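Local structure of putative O-acetylhomoserine (Thiol)-lyase (Campylobacter jejuni, 4OC9) at residues D[163-168]-D[193-198]; D[148-153]-D[177-182]; D[70-75]-D[186-191]. The protein probably catalyses pyridoxal-phosphate-dependent transfer of the aminocarboxypropyl group of O-acetylhomoserine to a sulfur nucleophile. One frame throughout, in Å; residues are numbered along the deposited sequence.

Interaction 1. Residues D[163-168]-D[193-198]; sequences DIEKIN and FKHGVD
His195 lies across the first turn of helix 164-174, touching Ile164 near its own backbone and nearing Glu165 further out. Its CB rests against the branch methyl of Ile164, with Ile164 CG2 3.7 Å from His195 CB, and the two side chains cross at about a right angle. CG stands anti to the carbonyl carbon, chi1 -51°, and the ring continues past the isoleucine instead of lying on it. ND1, the ring nitrogen next to CG, comes within 4.2 Å of Glu165 OE2, the carboxylate being turned 38° from the ring plane. At that distance it is no bond; any attraction would depend on the histidine being protonated. One face of the ring has Lys194 CB 4.0 Å above it, offset toward the rim, and Tyr333 meets the ring in an edge-to-face stack.

The same Ile164 methyl also serves Val197, whose CG2 lies 3.8 Å from Ile164 CG2. It reaches both residues because CG2 is anti to the backbone N, while CG1 goes off beside that nitrogen. One helical turn later, Asn168 brings its CB to 3.5 Å from His195 O. Beyond it, Gly196 takes a positive phi of 89° and swings the chain from His195 to Val197.

The contact joins the start of helix 164-174 to the loop that leads into strand 199-203. Toward the sheet, Ile164 and Val197 both pack on Phe151 of strand 146-152, and Val197 also touches Ser178 and Cys180 of strand 177-181. Glu165 and His195 are partly exposed, next to Tyr333 at the end of helix 327-333.

Interaction 2. Residues D[148-153]-D[177-182]; sequences AIFFES and VSICDN
Ile179 fits between Ala148 and Phe150 of the neighbouring strand, all three on one face of the sheet. Its two branches divide the work: CG2 comes within 3.5 Å of Phe150 CD2, while the other branch carries CD1 out to 4.0 Å from Ala148 CB. The Phe150 and Ile179 side chains cross obliquely, and Ala91 and Leu92 of helix 84-93 also touch Ile179. Its backbone is bonded through both polar atoms: Ile179 N donates a nearly straight bond to Ile149 O (2.8 Å, 175° at the hydrogen) and Ile179 O accepts from Phe151 N.

This is the parallel pairing within a beta-alpha-beta unit, strands 146-152 and 177-181 being joined through helix 164-174 and their axes only 19° from parallel. On the face toward that helix, Phe151 holds CG between the backbone N and carbonyl carbon, chi1 67°, and one face of the ring lies over Cys180 CA. Cys180 CB makes an off-centre CH-pi contact, and its sulfur meets the ring obliquely, with SG 3.8 Å from Phe151 CE2. Ile164 and Ile167 of the helix also touch this phenylalanine.

Asp181, on the Ile179 face, lies alongside Glu152 and points the same way, with CB 3.7 Å from Glu152 CG. A water lies between the two carboxylates, 2.7 Å from both Glu152 OE2 and Asp181 OD2, probably linking them. Glu152 OE2 also accepts from Tyr109 N, and Asp181 OD1 bonds Thr183 OG1. Asp181 OD2 lies close to the pyridine N1 of the pyridoxal-lysine at position 206, the place of the aspartate that faces the cofactor nitrogen in fold type I enzymes. Where the strands run out, Ser153 OG donates to Asn182 OD1 at 2.7 Å, in the carbonyl plane and on a lone pair.

Interaction 3. Residues D[70-75]-D[186-191]; sequences ANVEGG and TPFLLQ
Pro187 presses its ring against Val72 and Glu73, the last residues of helix 60-73. Thr186, just before it, uses its side chain to hold the loop: its OG1 accepts from Phe188 N at 3.1 Å, an ST turn that spans the proline. Then comes Pro187 itself. Its CB lies 3.9 Å from Val72 CG2, and the rest of the approach belongs to Glu73, whose side chain crosses the proline at about a right angle. Glu73 is bent at chi2 (-73°), which swings CD to 3.5 Å from Pro187 CB. From there OE1 reaches to 3.3 Å from Pro187 CG, and the carboxylate is laid against the CB-CG side of the ring.

Phe188 follows with a lighter touch, CZ being 4.4 Å from Val72 CG1. It also touches Leu289 and Ala290 of helix 276-309, so the loop meets that helix as well as helix 60-73. At Leu190 the link is indirect: Asn182 ND2 bonds both Leu190 O and Glu73 OE1. Gln191 ends the walk with CA 4.0 Å from Glu73 OE2; its NE2 returns a weak bond to Pro187 O within the loop. On the facing side, the helix has just finished in a Schellman motif with Gly74 at C-prime.

No hydrogen bond links the two segments. Glu73 is buried, and its OE1 is held from outside this pair of segments, by His202 NE2 as well as by Asn182. Pro187, which has no N-H, meets the carboxylate through its ring carbons. The contact therefore rests on shape and van der Waals packing against a glutamate fixed from elsewhere.

How the interactions relate
Interaction 2 is the deepest of the three, its strands joined by regular backbone bonds; interaction 3 is buried too, yet packs without hydrogen bonds, and interaction 1 is only partly buried. Interactions 1 and 2 share one beta-alpha-beta unit, its helix and its two strands, and Asp198 OD2 with Ser178 N joins them. Residues 186-191 and 193-198 belong to the same connection between strands 177-181 and 199-203; Phe193 packs on Glu73 and Gly75. Asn182 ND2 ties interaction 2 to interaction 3 through probable hydrogen bonds to Leu190 O and Glu73 OE1. Asp181 of interaction 2 lies near the cofactor, whereas the polar side chains touching in interaction 1, Glu165, Asn168 and His195, are partly exposed.

Interaction 1. Residues D[163-168]-D[193-198]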
loop_
_atom_site.group_PDB
_atom_site.type_symbol
_atom_site.label_atom_id
_atom_site.label_comp_id
_atom_site.label_asym_id
_atom_site.label_seq_id
_atom_site.Cartn_x
_atom_site.Cartn_y
_atom_site.Cartn_z
ATOM N N ASP D 163 25.880 -16.255 26.370
ATOM C CA ASP D 163 25.776 -16.058 27.801
ATOM C C ASP D 163 25.938 -14.542 27.941
ATOM O O ASP D 163 27.020 -14.005 28.190
ATOM C CB ASP D 163 26.836 -16.847 28.565
ATOM C CG ASP D 163 26.602 -16.836 30.063
ATOM O OD1 ASP D 163 25.852 -15.964 30.571
ATOM O OD2 ASP D 163 27.183 -17.711 30.755
ATOM N N ILE D 164 24.812 -13.867 27.813
ATOM C CA ILE D 164 24.757 -12.410 27.851
ATOM C C ILE D 164 25.418 -11.755 29.060
ATOM O O ILE D 164 26.221 -10.844 28.870
ATOM C CB ILE D 164 23.328 -11.895 27.671
ATOM C CG1 ILE D 164 22.725 -12.458 26.380
ATOM C CG2 ILE D 164 23.341 -10.378 27.620
ATOM C CD1 ILE D 164 21.264 -12.101 26.162
ATOM N N GLU D 165 25.089 -12.200 30.271
ATOM C CA GLU D 165 25.695 -11.624 31.493
ATOM C C GLU D 165 27.235 -11.551 31.462
ATOM O O GLU D 165 27.808 -10.573 31.929
ATOM C CB GLU D 165 25.306 -12.388 32.748
ATOM C CG GLU D 165 23.840 -12.320 33.102
ATOM C CD GLU D 165 23.538 -13.086 34.370
ATOM O OE1 GLU D 165 24.508 -13.586 35.011
ATOM O OE2 GLU D 165 22.345 -13.188 34.721
ATOM N N LYS D 166 27.868 -12.590 30.922
ATOM C CA LYS D 166 29.322 -12.641 30.826
ATOM C C LYS D 166 29.851 -11.721 29.779
ATOM O O LYS D 166 30.946 -11.192 29.931
ATOM C CB LYS D 166 29.800 -14.059 30.595
ATOM C CG LYS D 166 29.483 -14.940 31.774
ATOM C CD LYS D 166 30.024 -16.339 31.606
ATOM C CE LYS D 166 29.674 -17.158 32.846
ATOM N NZ LYS D 166 30.166 -18.557 32.755
ATOM N N ILE D 167 29.105 -11.528 28.694
ATOM C CA ILE D 167 29.539 -10.613 27.657
ATOM C C ILE D 167 29.447 -9.201 28.234
ATOM O O ILE D 167 30.331 -8.363 28.045
ATOM C CB ILE D 167 28.696 -10.729 26.396
ATOM C CG1 ILE D 167 28.967 -12.070 25.734
ATOM C CG2 ILE D 167 29.074 -9.647 25.393
ATOM C CD1 ILE D 167 28.133 -12.357 24.492
ATOM N N ASN D 168 28.365 -8.955 28.948
ATOM C CA ASN D 168 28.114 -7.684 29.578
ATOM C C ASN D 168 29.229 -7.302 30.546
ATOM O O ASN D 168 29.689 -6.162 30.546
ATOM C CB ASN D 168 26.853 -7.742 30.400
ATOM C CG ASN D 168 26.492 -6.401 30.971
ATOM O OD1 ASN D 168 26.503 -5.392 30.256
ATOM N ND2 ASN D 168 26.131 -6.369 32.255
ATOM N N PHE D 193 18.094 -6.225 27.141
ATOM C CA PHE D 193 18.353 -5.081 28.020
ATOM C C PHE D 193 18.388 -5.453 29.498
ATOM O O PHE D 193 19.118 -4.832 30.282
ATOM C CB PHE D 193 17.419 -3.892 27.812
ATOM C CG PHE D 193 17.510 -3.295 26.451
ATOM C CD1 PHE D 193 18.749 -2.978 25.913
ATOM C CD2 PHE D 193 16.371 -2.856 25.803
ATOM C CE1 PHE D 193 18.856 -2.377 24.686
ATOM C CE2 PHE D 193 16.475 -2.207 24.581
ATOM C CZ PHE D 193 17.716 -1.971 24.020
ATOM N N LYS D 194 17.584 -6.427 29.892
ATOM C CA LYS D 194 17.582 -6.884 31.260
ATOM C C LYS D 194 18.925 -7.372 31.674
ATOM O O LYS D 194 19.243 -7.335 32.859
ATOM C CB LYS D 194 16.622 -8.023 31.468
ATOM C CG LYS D 194 15.208 -7.616 31.773
ATOM C CD LYS D 194 14.368 -8.865 31.688
ATOM C CE LYS D 194 12.973 -8.589 32.237
ATOM N NZ LYS D 194 12.175 -9.837 32.299
ATOM N N HIS D 195 19.740 -7.804 30.715
ATOM C CA HIS D 195 21.037 -8.295 31.065
ATOM C C HIS D 195 22.224 -7.443 30.753
ATOM O O HIS D 195 23.336 -7.943 30.570
ATOM C CB HIS D 195 21.188 -9.681 30.489
ATOM C CG HIS D 195 20.041 -10.558 30.859
ATOM N ND1 HIS D 195 19.890 -11.076 32.116
ATOM C CD2 HIS D 195 18.980 -10.976 30.143
ATOM C CE1 HIS D 195 18.781 -11.788 32.157
ATOM N NE2 HIS D 195 18.222 -11.757 30.968
ATOM N N GLY D 196 21.994 -6.135 30.711
ATOM C CA GLY D 196 23.071 -5.181 30.456
ATOM C C GLY D 196 23.417 -4.784 29.028
ATOM O O GLY D 196 24.366 -4.025 28.816
ATOM N N VAL D 197 22.671 -5.282 28.048
ATOM C CA VAL D 197 22.962 -4.907 26.664
ATOM C C VAL D 197 22.671 -3.410 26.488
ATOM O O VAL D 197 21.750 -2.875 27.080
ATOM C CB VAL D 197 22.197 -5.771 25.649
ATOM C CG1 VAL D 197 22.250 -5.183 24.246
ATOM C CG2 VAL D 197 22.732 -7.187 25.669
ATOM N N ASP D 198 23.505 -2.764 25.689
ATOM C CA ASP D 198 23.390 -1.354 25.403
ATOM C C ASP D 198 22.503 -1.054 24.210
ATOM O O ASP D 198 21.620 -0.179 24.265
ATOM C CB ASP D 198 24.808 -0.816 25.133
ATOM C CG ASP D 198 25.735 -0.950 26.359
ATOM O OD1 ASP D 198 25.315 -0.544 27.479
ATOM O OD2 ASP D 198 26.912 -1.375 26.183
#

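Interaction 2. Residues D[148-153]-D[177-182]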
loop_
_atom_site.group_PDB
_atom_site.type_symbol
_atom_site.label_atom_id
_atom_site.label_comp_id
_atom_site.label_asym_id
_atom_site.label_seq_id
_atom_site.Cartn_x
_atom_site.Cartn_y
_atom_site.Cartn_z
ATOM N N ALA D 148 32.869 -1.717 19.509
ATOM C CA ALA D 148 31.635 -2.475 19.684
ATOM C C ALA D 148 31.878 -3.978 19.786
ATOM O O ALA D 148 32.863 -4.512 19.255
ATOM C CB ALA D 148 30.670 -2.185 18.547
ATOM N N ILE D 149 30.980 -4.622 20.519
ATOM C CA ILE D 149 30.982 -6.074 20.753
ATOM C C ILE D 149 29.622 -6.539 20.207
ATOM O O ILE D 149 28.574 -6.209 20.781
ATOM C CB ILE D 149 31.162 -6.411 22.220
ATOM C CG1 ILE D 149 32.563 -5.946 22.676
ATOM C CG2 ILE D 149 31.018 -7.903 22.395
ATOM C CD1 ILE D 149 32.855 -6.115 24.152
ATOM N N PHE D 150 29.669 -7.259 19.079
ATOM C CA PHE D 150 28.480 -7.713 18.396
ATOM C C PHE D 150 28.231 -9.190 18.453
ATOM O O PHE D 150 29.137 -9.980 18.215
ATOM C CB PHE D 150 28.584 -7.324 16.926
ATOM C CG PHE D 150 27.325 -7.580 16.142
ATOM C CD1 PHE D 150 27.085 -8.814 15.567
ATOM C CD2 PHE D 150 26.388 -6.572 15.974
ATOM C CE1 PHE D 150 25.922 -9.050 14.870
ATOM C CE2 PHE D 150 25.219 -6.810 15.271
ATOM C CZ PHE D 150 24.988 -8.053 14.725
ATOM N N PHE D 151 26.983 -9.545 18.755
ATOM C CA PHE D 151 26.595 -10.944 18.842
ATOM C C PHE D 151 25.084 -11.097 18.723
ATOM O O PHE D 151 24.335 -10.110 18.781
ATOM C CB PHE D 151 27.004 -11.529 20.185
ATOM C CG PHE D 151 26.263 -10.941 21.342
ATOM C CD1 PHE D 151 26.666 -9.757 21.902
ATOM C CD2 PHE D 151 25.202 -11.600 21.902
ATOM C CE1 PHE D 151 26.008 -9.233 23.000
ATOM C CE2 PHE D 151 24.527 -11.080 22.999
ATOM C CZ PHE D 151 24.928 -9.885 23.545
ATOM N N GLU D 152 24.650 -12.334 18.551
ATOM C CA GLU D 152 23.233 -12.650 18.443
ATOM C C GLU D 152 22.803 -13.374 19.727
ATOM O O GLU D 152 23.590 -14.123 20.336
ATOM C CB GLU D 152 22.939 -13.482 17.209
ATOM C CG GLU D 152 23.128 -12.721 15.913
ATOM C CD GLU D 152 22.905 -13.535 14.640
ATOM O OE1 GLU D 152 22.489 -14.703 14.740
ATOM O OE2 GLU D 152 23.204 -13.005 13.543
ATOM N N SER D 153 21.584 -13.106 20.162
ATOM C CA SER D 153 21.055 -13.719 21.361
ATOM C C SER D 153 20.813 -15.217 21.131
ATOM O O SER D 153 21.099 -16.044 21.988
ATOM C CB SER D 153 19.758 -13.023 21.800
ATOM O OG SER D 153 18.714 -13.106 20.833
ATOM N N VAL D 177 30.456 -0.408 24.107
ATOM C CA VAL D 177 29.038 -0.582 23.786
ATOM C C VAL D 177 28.800 -1.966 23.237
ATOM O O VAL D 177 29.540 -2.417 22.339
ATOM C CB VAL D 177 28.580 0.406 22.708
ATOM C CG1 VAL D 177 27.173 0.067 22.239
ATOM C CG2 VAL D 177 28.667 1.845 23.206
ATOM N N SER D 178 27.834 -2.675 23.827
ATOM C CA SER D 178 27.492 -4.022 23.383
ATOM C C SER D 178 26.245 -3.959 22.508
ATOM O O SER D 178 25.260 -3.290 22.856
ATOM C CB SER D 178 27.199 -4.943 24.561
ATOM O OG SER D 178 26.066 -4.495 25.300
ATOM N N ILE D 179 26.305 -4.663 21.378
ATOM C CA ILE D 179 25.204 -4.743 20.410
ATOM C C ILE D 179 24.670 -6.166 20.286
ATOM O O ILE D 179 25.420 -7.085 19.925
ATOM C CB ILE D 179 25.646 -4.377 18.980
ATOM C CG1 ILE D 179 26.184 -2.958 18.923
ATOM C CG2 ILE D 179 24.450 -4.500 18.045
ATOM C CD1 ILE D 179 26.808 -2.594 17.584
ATOM N N CYS D 180 23.386 -6.361 20.591
ATOM C CA CYS D 180 22.762 -7.665 20.494
ATOM C C CYS D 180 21.684 -7.715 19.413
ATOM O O CYS D 180 20.739 -6.969 19.470
ATOM C CB CYS D 180 22.112 -8.056 21.829
ATOM S SG CYS D 180 21.252 -9.662 21.815
ATOM N N ASP D 181 21.818 -8.653 18.486
ATOM C CA ASP D 181 20.864 -8.883 17.426
ATOM C C ASP D 181 19.888 -9.892 18.038
ATOM O O ASP D 181 20.195 -11.081 18.190
ATOM C CB ASP D 181 21.576 -9.401 16.191
ATOM C CG ASP D 181 20.644 -9.668 15.026
ATOM O OD1 ASP D 181 19.483 -10.107 15.246
ATOM O OD2 ASP D 181 21.095 -9.477 13.878
ATOM N N ASN D 182 18.694 -9.414 18.388
ATOM C CA ASN D 182 17.672 -10.264 19.052
ATOM C C ASN D 182 16.558 -10.682 18.095
ATOM O O ASN D 182 15.442 -11.004 18.521
ATOM C CB ASN D 182 17.078 -9.435 20.205
ATOM C CG ASN D 182 16.364 -10.267 21.235
ATOM O OD1 ASN D 182 16.798 -11.352 21.537
ATOM N ND2 ASN D 182 15.311 -9.726 21.842
HETATM O O HOH W 1 23.164 -10.530 12.596
#

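Interaction 3. Residues D[70-75]-D[186-191]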
loop_
_atom_site.group_PDB
_atom_site.type_symbol
_atom_site.label_atom_id
_atom_site.label_comp_id
_atom_site.label_asym_id
_atom_site.label_seq_id
_atom_site.Cartn_x
_atom_site.Cartn_y
_atom_site.Cartn_z
ATOM N N ALA D 70 10.743 -0.145 21.155
ATOM C CA ALA D 70 11.542 0.200 22.323
ATOM C C ALA D 70 10.787 -0.177 23.608
ATOM O O ALA D 70 11.375 -0.664 24.562
ATOM C CB ALA D 70 11.875 1.689 22.343
ATOM N N ASN D 71 9.507 0.094 23.624
ATOM C CA ASN D 71 8.671 -0.218 24.775
ATOM C C ASN D 71 8.607 -1.703 25.054
ATOM O O ASN D 71 8.750 -2.103 26.198
ATOM C CB ASN D 71 7.252 0.345 24.607
ATOM C CG ASN D 71 7.242 1.850 24.589
ATOM O OD1 ASN D 71 8.262 2.474 24.791
ATOM N ND2 ASN D 71 6.097 2.439 24.304
ATOM N N VAL D 72 8.424 -2.521 24.023
ATOM C CA VAL D 72 8.364 -3.972 24.263
ATOM C C VAL D 72 9.711 -4.511 24.730
ATOM O O VAL D 72 9.741 -5.459 25.470
ATOM C CB VAL D 72 7.790 -4.818 23.093
ATOM C CG1 VAL D 72 6.381 -4.354 22.804
ATOM C CG2 VAL D 72 8.632 -4.713 21.840
ATOM N N GLU D 73 10.817 -3.929 24.278
ATOM C CA GLU D 73 12.156 -4.382 24.707
ATOM C C GLU D 73 12.554 -3.828 26.078
ATOM O O GLU D 73 13.484 -4.337 26.693
ATOM C CB GLU D 73 13.241 -4.007 23.697
ATOM C CG GLU D 73 13.334 -4.833 22.421
ATOM C CD GLU D 73 13.905 -6.236 22.621
ATOM O OE1 GLU D 73 14.201 -6.902 21.595
ATOM O OE2 GLU D 73 14.087 -6.684 23.774
ATOM N N GLY D 74 11.836 -2.825 26.574
ATOM C CA GLY D 74 12.161 -2.215 27.858
ATOM C C GLY D 74 13.293 -1.191 27.662
ATOM O O GLY D 74 14.019 -0.858 28.589
ATOM N N GLY D 75 13.460 -0.706 26.429
ATOM C CA GLY D 75 14.504 0.261 26.103
ATOM C C GLY D 75 13.960 1.677 26.103
ATOM O O GLY D 75 12.832 1.900 26.476
ATOM N N THR D 186 13.178 -12.679 19.536
ATOM C CA THR D 186 12.125 -11.647 19.539
ATOM C C THR D 186 12.076 -11.067 20.963
ATOM O O THR D 186 12.501 -11.687 21.926
ATOM C CB THR D 186 10.690 -12.118 19.203
ATOM O OG1 THR D 186 10.109 -12.786 20.329
ATOM C CG2 THR D 186 10.667 -12.970 17.975
ATOM N N PRO D 187 11.536 -9.857 21.100
ATOM C CA PRO D 187 11.473 -9.284 22.440
ATOM C C PRO D 187 10.545 -10.051 23.371
ATOM O O PRO D 187 10.623 -9.831 24.578
ATOM C CB PRO D 187 10.888 -7.888 22.201
ATOM C CG PRO D 187 11.130 -7.598 20.757
ATOM C CD PRO D 187 11.008 -8.930 20.082
ATOM N N PHE D 188 9.693 -10.913 22.827
ATOM C CA PHE D 188 8.775 -11.668 23.663
ATOM C C PHE D 188 9.338 -12.909 24.292
ATOM O O PHE D 188 8.726 -13.440 25.208
ATOM C CB PHE D 188 7.475 -11.990 22.927
ATOM C CG PHE D 188 6.691 -10.777 22.592
ATOM C CD1 PHE D 188 5.776 -10.285 23.482
ATOM C CD2 PHE D 188 6.904 -10.113 21.386
ATOM C CE1 PHE D 188 5.071 -9.147 23.180
ATOM C CE2 PHE D 188 6.195 -8.982 21.069
ATOM C CZ PHE D 188 5.270 -8.499 21.972
ATOM N N LEU D 189 10.473 -13.391 23.827
ATOM C CA LEU D 189 11.060 -14.575 24.448
ATOM C C LEU D 189 12.310 -14.239 25.220
ATOM O O LEU D 189 12.705 -14.968 26.101
ATOM C CB LEU D 189 11.370 -15.633 23.395
ATOM C CG LEU D 189 10.125 -16.041 22.570
ATOM C CD1 LEU D 189 10.488 -17.140 21.583
ATOM C CD2 LEU D 189 9.004 -16.515 23.483
ATOM N N LEU D 190 12.914 -13.098 24.907
ATOM C CA LEU D 190 14.129 -12.673 25.545
ATOM C C LEU D 190 14.291 -11.160 25.527
ATOM O O LEU D 190 14.059 -10.512 24.499
ATOM C CB LEU D 190 15.310 -13.329 24.825
ATOM C CG LEU D 190 16.688 -13.016 25.382
ATOM C CD1 LEU D 190 16.776 -13.485 26.821
ATOM C CD2 LEU D 190 17.728 -13.731 24.573
ATOM N N GLN D 191 14.751 -10.601 26.643
ATOM C CA GLN D 191 14.933 -9.157 26.758
ATOM C C GLN D 191 16.389 -8.828 27.054
ATOM O O GLN D 191 16.763 -8.659 28.194
ATOM C CB GLN D 191 14.065 -8.610 27.887
ATOM C CG GLN D 191 12.579 -8.955 27.846
ATOM C CD GLN D 191 12.223 -10.399 28.289
ATOM O OE1 GLN D 191 12.899 -11.023 29.130
ATOM N NE2 GLN D 191 11.119 -10.910 27.739
#